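Local coordinates for protein CT398 (Chlamydia trachomatis, PDB 4ILO) that is of unknown function but joins a long coiled-coil hairpin to a C4-type zinc ribbon and is thought to bind DNA or RNA, at residues S10-L24 against G160-T174. Residues are numbered along the deposited sequence; the frame is centred on the assembly and turned at random.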
loop_
_atom_site.group_PDB
_atom_site.type_symbol
_atom_site.label_atom_id
_atom_site.label_comp_id
_atom_site.label_asym_id
_atom_site.label_seq_id
_atom_site.Cartn_x
_atom_site.Cartn_y
_atom_site.Cartn_z
ATOM N N SER A 10 13.531 33.955 -20.669
ATOM C CA SER A 10 12.316 33.185 -20.911
ATOM C C SER A 10 12.439 31.735 -20.420
ATOM O O SER A 10 11.516 31.218 -19.800
ATOM C CB SER A 10 11.962 33.207 -22.388
ATOM O OG SER A 10 10.781 32.477 -22.627
ATOM N N ILE A 11 13.543 31.058 -20.743
ATOM C CA ILE A 11 13.769 29.698 -20.266
ATOM C C ILE A 11 13.972 29.687 -18.760
ATOM O O ILE A 11 13.588 28.733 -18.086
ATOM C CB ILE A 11 14.977 29.070 -20.978
ATOM C CG1 ILE A 11 14.866 27.549 -20.985
ATOM C CG2 ILE A 11 16.273 29.484 -20.278
ATOM C CD1 ILE A 11 13.716 27.004 -21.764
ATOM N N LEU A 12 14.590 30.726 -18.204
ATOM C CA LEU A 12 14.713 30.780 -16.758
ATOM C C LEU A 12 13.339 30.752 -16.101
ATOM O O LEU A 12 13.133 30.035 -15.113
ATOM C CB LEU A 12 15.552 31.992 -16.333
ATOM C CG LEU A 12 17.064 31.730 -16.543
ATOM C CD1 LEU A 12 17.925 32.972 -16.384
ATOM C CD2 LEU A 12 17.578 30.623 -15.583
ATOM N N ALA A 13 12.372 31.469 -16.666
ATOM C CA ALA A 13 11.052 31.518 -16.043
ATOM C C ALA A 13 10.294 30.217 -16.247
ATOM O O ALA A 13 9.528 29.798 -15.364
ATOM C CB ALA A 13 10.233 32.692 -16.591
ATOM N N ILE A 14 10.481 29.569 -17.400
ATOM C CA ILE A 14 9.918 28.233 -17.585
ATOM C C ILE A 14 10.548 27.258 -16.606
ATOM O O ILE A 14 9.879 26.361 -16.071
ATOM C CB ILE A 14 10.126 27.789 -19.037
ATOM C CG1 ILE A 14 9.233 28.642 -19.945
ATOM C CG2 ILE A 14 9.890 26.309 -19.185
ATOM C CD1 ILE A 14 9.625 28.619 -21.345
ATOM N N GLN A 15 11.849 27.415 -16.367
ATOM C CA GLN A 15 12.555 26.515 -15.475
ATOM C C GLN A 15 11.989 26.591 -14.059
ATOM O O GLN A 15 11.914 25.571 -13.362
ATOM C CB GLN A 15 14.040 26.832 -15.492
ATOM C CG GLN A 15 14.858 25.867 -14.750
ATOM C CD GLN A 15 16.317 26.154 -14.855
ATOM O OE1 GLN A 15 17.087 25.324 -15.318
ATOM N NE2 GLN A 15 16.713 27.355 -14.436
ATOM N N GLU A 16 11.569 27.779 -13.615
ATOM C CA GLU A 16 10.990 27.871 -12.269
ATOM C C GLU A 16 9.656 27.127 -12.184
ATOM O O GLU A 16 9.354 26.481 -11.158
ATOM C CB GLU A 16 10.852 29.334 -11.841
ATOM C CG GLU A 16 12.199 30.017 -11.617
ATOM C CD GLU A 16 13.119 29.197 -10.690
ATOM O OE1 GLU A 16 12.742 28.938 -9.519
ATOM O OE2 GLU A 16 14.228 28.811 -11.141
ATOM N N LEU A 17 8.864 27.164 -13.262
ATOM C CA LEU A 17 7.630 26.388 -13.292
ATOM C C LEU A 17 7.931 24.895 -13.267
ATOM O O LEU A 17 7.339 24.144 -12.477
ATOM C CB LEU A 17 6.797 26.765 -14.514
ATOM C CG LEU A 17 6.399 28.240 -14.566
ATOM C CD1 LEU A 17 5.694 28.584 -15.893
ATOM C CD2 LEU A 17 5.544 28.636 -13.352
ATOM N N ASP A 18 8.882 24.455 -14.093
ATOM C CA ASP A 18 9.234 23.042 -14.112
ATOM C C ASP A 18 9.731 22.543 -12.747
ATOM O O ASP A 18 9.408 21.416 -12.338
ATOM C CB ASP A 18 10.215 22.757 -15.238
ATOM C CG ASP A 18 9.531 22.756 -16.598
ATOM O OD1 ASP A 18 8.361 22.330 -16.627
ATOM O OD2 ASP A 18 10.136 23.184 -17.620
ATOM N N ILE A 19 10.514 23.351 -12.024
ATOM C CA ILE A 19 11.010 22.901 -10.722
ATOM C C ILE A 19 9.844 22.662 -9.764
ATOM O O ILE A 19 9.763 21.620 -9.087
ATOM C CB ILE A 19 12.017 23.912 -10.143
ATOM C CG1 ILE A 19 13.281 23.977 -11.013
ATOM C CG2 ILE A 19 12.348 23.540 -8.647
ATOM C CD1 ILE A 19 14.002 22.691 -11.199
ATOM N N LYS A 20 8.931 23.631 -9.687
ATOM C CA LYS A 20 7.743 23.467 -8.852
ATOM C C LYS A 20 6.976 22.215 -9.248
ATOM O O LYS A 20 6.579 21.418 -8.387
ATOM C CB LYS A 20 6.846 24.693 -8.973
ATOM C CG LYS A 20 7.437 25.947 -8.376
ATOM C CD LYS A 20 6.378 27.024 -8.271
ATOM C CE LYS A 20 6.968 28.418 -8.329
ATOM N NZ LYS A 20 5.880 29.435 -8.459
ATOM N N MET A 21 6.769 22.018 -10.558
ATOM C CA MET A 21 5.989 20.875 -11.007
ATOM C C MET A 21 6.665 19.570 -10.627
ATOM O O MET A 21 5.982 18.601 -10.300
ATOM C CB MET A 21 5.727 20.940 -12.512
ATOM C CG MET A 21 4.489 21.792 -12.852
ATOM S SD MET A 21 3.767 21.494 -14.488
ATOM C CE MET A 21 5.222 21.403 -15.537
ATOM N N ILE A 22 8.004 19.527 -10.659
ATOM C CA ILE A 22 8.714 18.332 -10.212
ATOM C C ILE A 22 8.486 18.129 -8.727
ATOM O O ILE A 22 8.243 17.012 -8.262
ATOM C CB ILE A 22 10.216 18.428 -10.544
ATOM C CG1 ILE A 22 10.410 18.313 -12.067
ATOM C CG2 ILE A 22 11.005 17.295 -9.795
ATOM C CD1 ILE A 22 11.830 18.608 -12.579
ATOM N N ARG A 23 8.547 19.215 -7.963
ATOM C CA ARG A 23 8.282 19.121 -6.543
ATOM C C ARG A 23 6.873 18.605 -6.305
ATOM O O ARG A 23 6.685 17.608 -5.607
ATOM C CB ARG A 23 8.481 20.474 -5.878
ATOM C CG ARG A 23 8.260 20.401 -4.380
ATOM C CD ARG A 23 8.062 21.779 -3.767
ATOM N NE ARG A 23 7.280 21.650 -2.543
ATOM C CZ ARG A 23 5.960 21.817 -2.465
ATOM N NH1 ARG A 23 5.244 22.153 -3.544
ATOM N NH2 ARG A 23 5.350 21.654 -1.298
ATOM N N LEU A 24 5.869 19.243 -6.926
ATOM C CA LEU A 24 4.487 18.808 -6.744
ATOM C C LEU A 24 4.320 17.319 -7.023
ATOM O O LEU A 24 3.602 16.626 -6.291
ATOM C CB LEU A 24 3.532 19.599 -7.634
ATOM C CG LEU A 24 3.410 21.109 -7.410
ATOM C CD1 LEU A 24 2.451 21.715 -8.434
ATOM C CD2 LEU A 24 2.943 21.404 -5.995
ATOM N N GLY A 160 -1.015 22.097 -10.068
ATOM C CA GLY A 160 -0.285 21.599 -11.231
ATOM C C GLY A 160 -0.944 21.988 -12.546
ATOM O O GLY A 160 -0.261 22.316 -13.524
ATOM N N ARG A 161 -2.282 21.958 -12.584
ATOM C CA ARG A 161 -3.025 22.451 -13.743
ATOM C C ARG A 161 -2.626 23.883 -14.089
ATOM O O ARG A 161 -2.360 24.205 -15.253
ATOM C CB ARG A 161 -4.531 22.374 -13.463
ATOM C CG ARG A 161 -5.192 21.054 -13.876
ATOM C CD ARG A 161 -6.722 21.138 -13.774
ATOM N NE ARG A 161 -7.223 20.942 -12.408
ATOM C CZ ARG A 161 -7.278 19.765 -11.780
ATOM N NH1 ARG A 161 -6.843 18.653 -12.376
ATOM N NH2 ARG A 161 -7.756 19.700 -10.540
ATOM N N SER A 162 -2.579 24.756 -13.081
ATOM C CA SER A 162 -2.265 26.160 -13.321
ATOM C C SER A 162 -0.829 26.344 -13.820
ATOM O O SER A 162 -0.577 27.144 -14.731
ATOM C CB SER A 162 -2.521 26.969 -12.047
ATOM O OG SER A 162 -1.876 28.224 -12.114
ATOM N N LEU A 163 0.128 25.606 -13.246
ATOM C CA LEU A 163 1.515 25.776 -13.666
ATOM C C LEU A 163 1.740 25.225 -15.064
ATOM O O LEU A 163 2.624 25.712 -15.783
ATOM C CB LEU A 163 2.466 25.112 -12.674
ATOM C CG LEU A 163 2.484 25.708 -11.263
ATOM C CD1 LEU A 163 3.155 24.765 -10.265
ATOM C CD2 LEU A 163 3.165 27.061 -11.266
ATOM N N LEU A 164 0.956 24.218 -15.467
ATOM C CA LEU A 164 1.035 23.724 -16.839
ATOM C C LEU A 164 0.603 24.798 -17.838
ATOM O O LEU A 164 1.316 25.088 -18.811
ATOM C CB LEU A 164 0.170 22.481 -16.986
ATOM C CG LEU A 164 0.577 21.482 -18.064
ATOM C CD1 LEU A 164 2.087 21.430 -18.256
ATOM C CD2 LEU A 164 0.067 20.129 -17.651
ATOM N N SER A 165 -0.565 25.406 -17.611
ATOM C CA SER A 165 -1.063 26.407 -18.544
ATOM C C SER A 165 -0.126 27.605 -18.610
ATOM O O SER A 165 0.059 28.198 -19.679
ATOM C CB SER A 165 -2.466 26.851 -18.133
ATOM O OG SER A 165 -2.419 27.767 -17.051
ATOM N N GLN A 166 0.457 27.990 -17.472
ATOM C CA GLN A 166 1.468 29.039 -17.475
ATOM C C GLN A 166 2.677 28.619 -18.296
ATOM O O GLN A 166 3.199 29.409 -19.097
ATOM C CB GLN A 166 1.907 29.355 -16.050
ATOM C CG GLN A 166 0.878 30.058 -15.204
ATOM C CD GLN A 166 1.273 30.051 -13.740
ATOM O OE1 GLN A 166 2.372 30.494 -13.374
ATOM N NE2 GLN A 166 0.394 29.521 -12.897
ATOM N N ARG A 167 3.145 27.378 -18.101
ATOM C CA ARG A 167 4.290 26.898 -18.869
ATOM C C ARG A 167 4.004 26.991 -20.358
ATOM O O ARG A 167 4.874 27.377 -21.146
ATOM C CB ARG A 167 4.655 25.458 -18.487
ATOM C CG ARG A 167 5.797 24.883 -19.317
ATOM C CD ARG A 167 6.261 23.493 -18.885
ATOM N NE ARG A 167 5.840 22.461 -19.836
ATOM C CZ ARG A 167 5.719 21.154 -19.553
ATOM N NH1 ARG A 167 6.003 20.677 -18.339
ATOM N NH2 ARG A 167 5.308 20.305 -20.496
ATOM N N THR A 168 2.771 26.674 -20.751
ATOM C CA THR A 168 2.418 26.658 -22.163
ATOM C C THR A 168 2.354 28.061 -22.759
ATOM O O THR A 168 2.697 28.235 -23.931
ATOM C CB THR A 168 1.096 25.922 -22.328
ATOM O OG1 THR A 168 1.234 24.610 -21.778
ATOM C CG2 THR A 168 0.716 25.827 -23.804
ATOM N N GLN A 169 1.916 29.067 -21.984
ATOM C CA GLN A 169 1.882 30.443 -22.483
ATOM C C GLN A 169 3.277 31.041 -22.627
ATOM O O GLN A 169 3.438 32.036 -23.342
ATOM C CB GLN A 169 1.022 31.353 -21.585
ATOM C CG GLN A 169 -0.511 31.251 -21.790
ATOM C CD GLN A 169 -0.974 31.617 -23.204
ATOM O OE1 GLN A 169 -0.246 32.258 -23.961
ATOM N NE2 GLN A 169 -2.189 31.196 -23.562
ATOM N N LEU A 170 4.281 30.471 -21.961
ATOM C CA LEU A 170 5.645 30.971 -22.079
ATOM C C LEU A 170 6.430 30.242 -23.160
ATOM O O LEU A 170 7.266 30.864 -23.843
ATOM C CB LEU A 170 6.369 30.814 -20.744
ATOM C CG LEU A 170 5.749 31.573 -19.578
ATOM C CD1 LEU A 170 6.675 31.453 -18.394
ATOM C CD2 LEU A 170 5.512 33.039 -19.942
ATOM N N LYS A 171 6.175 28.931 -23.306
ATOM C CA LYS A 171 6.774 28.146 -24.382
ATOM C C LYS A 171 6.477 28.748 -25.746
ATOM O O LYS A 171 7.267 28.590 -26.685
ATOM C CB LYS A 171 6.237 26.713 -24.366
ATOM C CG LYS A 171 7.022 25.713 -23.503
ATOM C CD LYS A 171 6.447 24.285 -23.612
ATOM C CE LYS A 171 6.438 23.822 -25.071
ATOM N NZ LYS A 171 6.349 22.344 -25.200
ATOM N N GLU A 172 5.344 29.436 -25.885
ATOM C CA GLU A 172 5.004 30.005 -27.187
ATOM C C GLU A 172 6.060 31.010 -27.638
ATOM O O GLU A 172 6.565 30.916 -28.762
ATOM C CB GLU A 172 3.572 30.565 -27.180
ATOM C CG GLU A 172 2.549 29.418 -26.924
ATOM C CD GLU A 172 1.067 29.803 -26.930
ATOM O OE1 GLU A 172 0.732 31.001 -27.045
ATOM O OE2 GLU A 172 0.232 28.872 -26.806
ATOM N N THR A 173 6.472 31.924 -26.747
ATOM C CA THR A 173 7.424 32.991 -27.074
ATOM C C THR A 173 8.894 32.645 -26.751
ATOM O O THR A 173 9.741 33.556 -26.717
ATOM C CB THR A 173 7.031 34.292 -26.357
ATOM O OG1 THR A 173 6.580 33.988 -25.027
ATOM C CG2 THR A 173 5.919 35.026 -27.111
ATOM N N THR A 174 9.212 31.365 -26.518
ATOM C CA THR A 174 10.541 30.934 -26.083
ATOM C C THR A 174 11.317 30.347 -27.266
ATOM O O THR A 174 10.732 29.691 -28.142
ATOM C CB THR A 174 10.426 29.899 -24.937
ATOM O OG1 THR A 174 11.591 29.956 -24.093
ATOM C CG2 THR A 174 10.247 28.461 -25.473
#
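Leu17 and Leu163 interlock in an antiparallel coiled coil, the hairpin built by helices 2-86 and 90-171. This contact lies at the end of the hairpin where helix 176-189 and strand 194-198 pack against helix 2-86. The axes of the two helical segments come within 9.7 Å and run antiparallel, at 161°. Packing is knobs-into-holes from both sides. Leu17 enters the hole formed by Leu163, Gln166, Arg167 and Leu170. Its two methyls divide the work: CD2 meets Leu163 CD2 at 3.5 Å, while CD1 lies against the backbone of Arg167 and the CD1 of Leu170. Leu163 in turn fills the hole between Leu17, Lys20, Met21 and Leu24, and its CD1 lies 3.6 Å from Leu24 CD1. Met21 and Leu163 lie alongside each other and point opposite ways, with Met21 CG 3.9 Å from Leu163 CB. Met21 is itself a knob among Gly160, Leu163, Leu164 and Arg167, and its SD touches Leu164 CD1.

Arg167 is a polar knob among Ile14, Leu17, Asp18 and Met21. Its CG stands anti to the backbone N (chi1 177°), and a bend at chi3 brings NH1 toward Asp18 OD1, while the aliphatic CD also lies against that oxygen. The two side chains cross at about a right angle, with the carboxylate and guanidinium planes 59° apart. The resulting salt bridge, Arg167 NH1 to Asp18 OD1 at 3.4 Å, is long and its hydrogen bond weak. Asp18 OD2 is hydrogen-bonded to Tyr182 of helix 176-189, so the carboxylate links three helices. Leu164 CD1 covers one face of the guanidinium, over its centre.

Past Leu170, where Ile14 CG1 packs 3.7 Å from Leu170 CB, the chain turns through a type I beta turn from Lys171 to Thr174. The turn brings Thr174 back to helix 2-86. There Thr174 OG1 meets Ile14 CD1 tip to tip and shares a hydrogen bond of 3.0 Å with Ser10 OG.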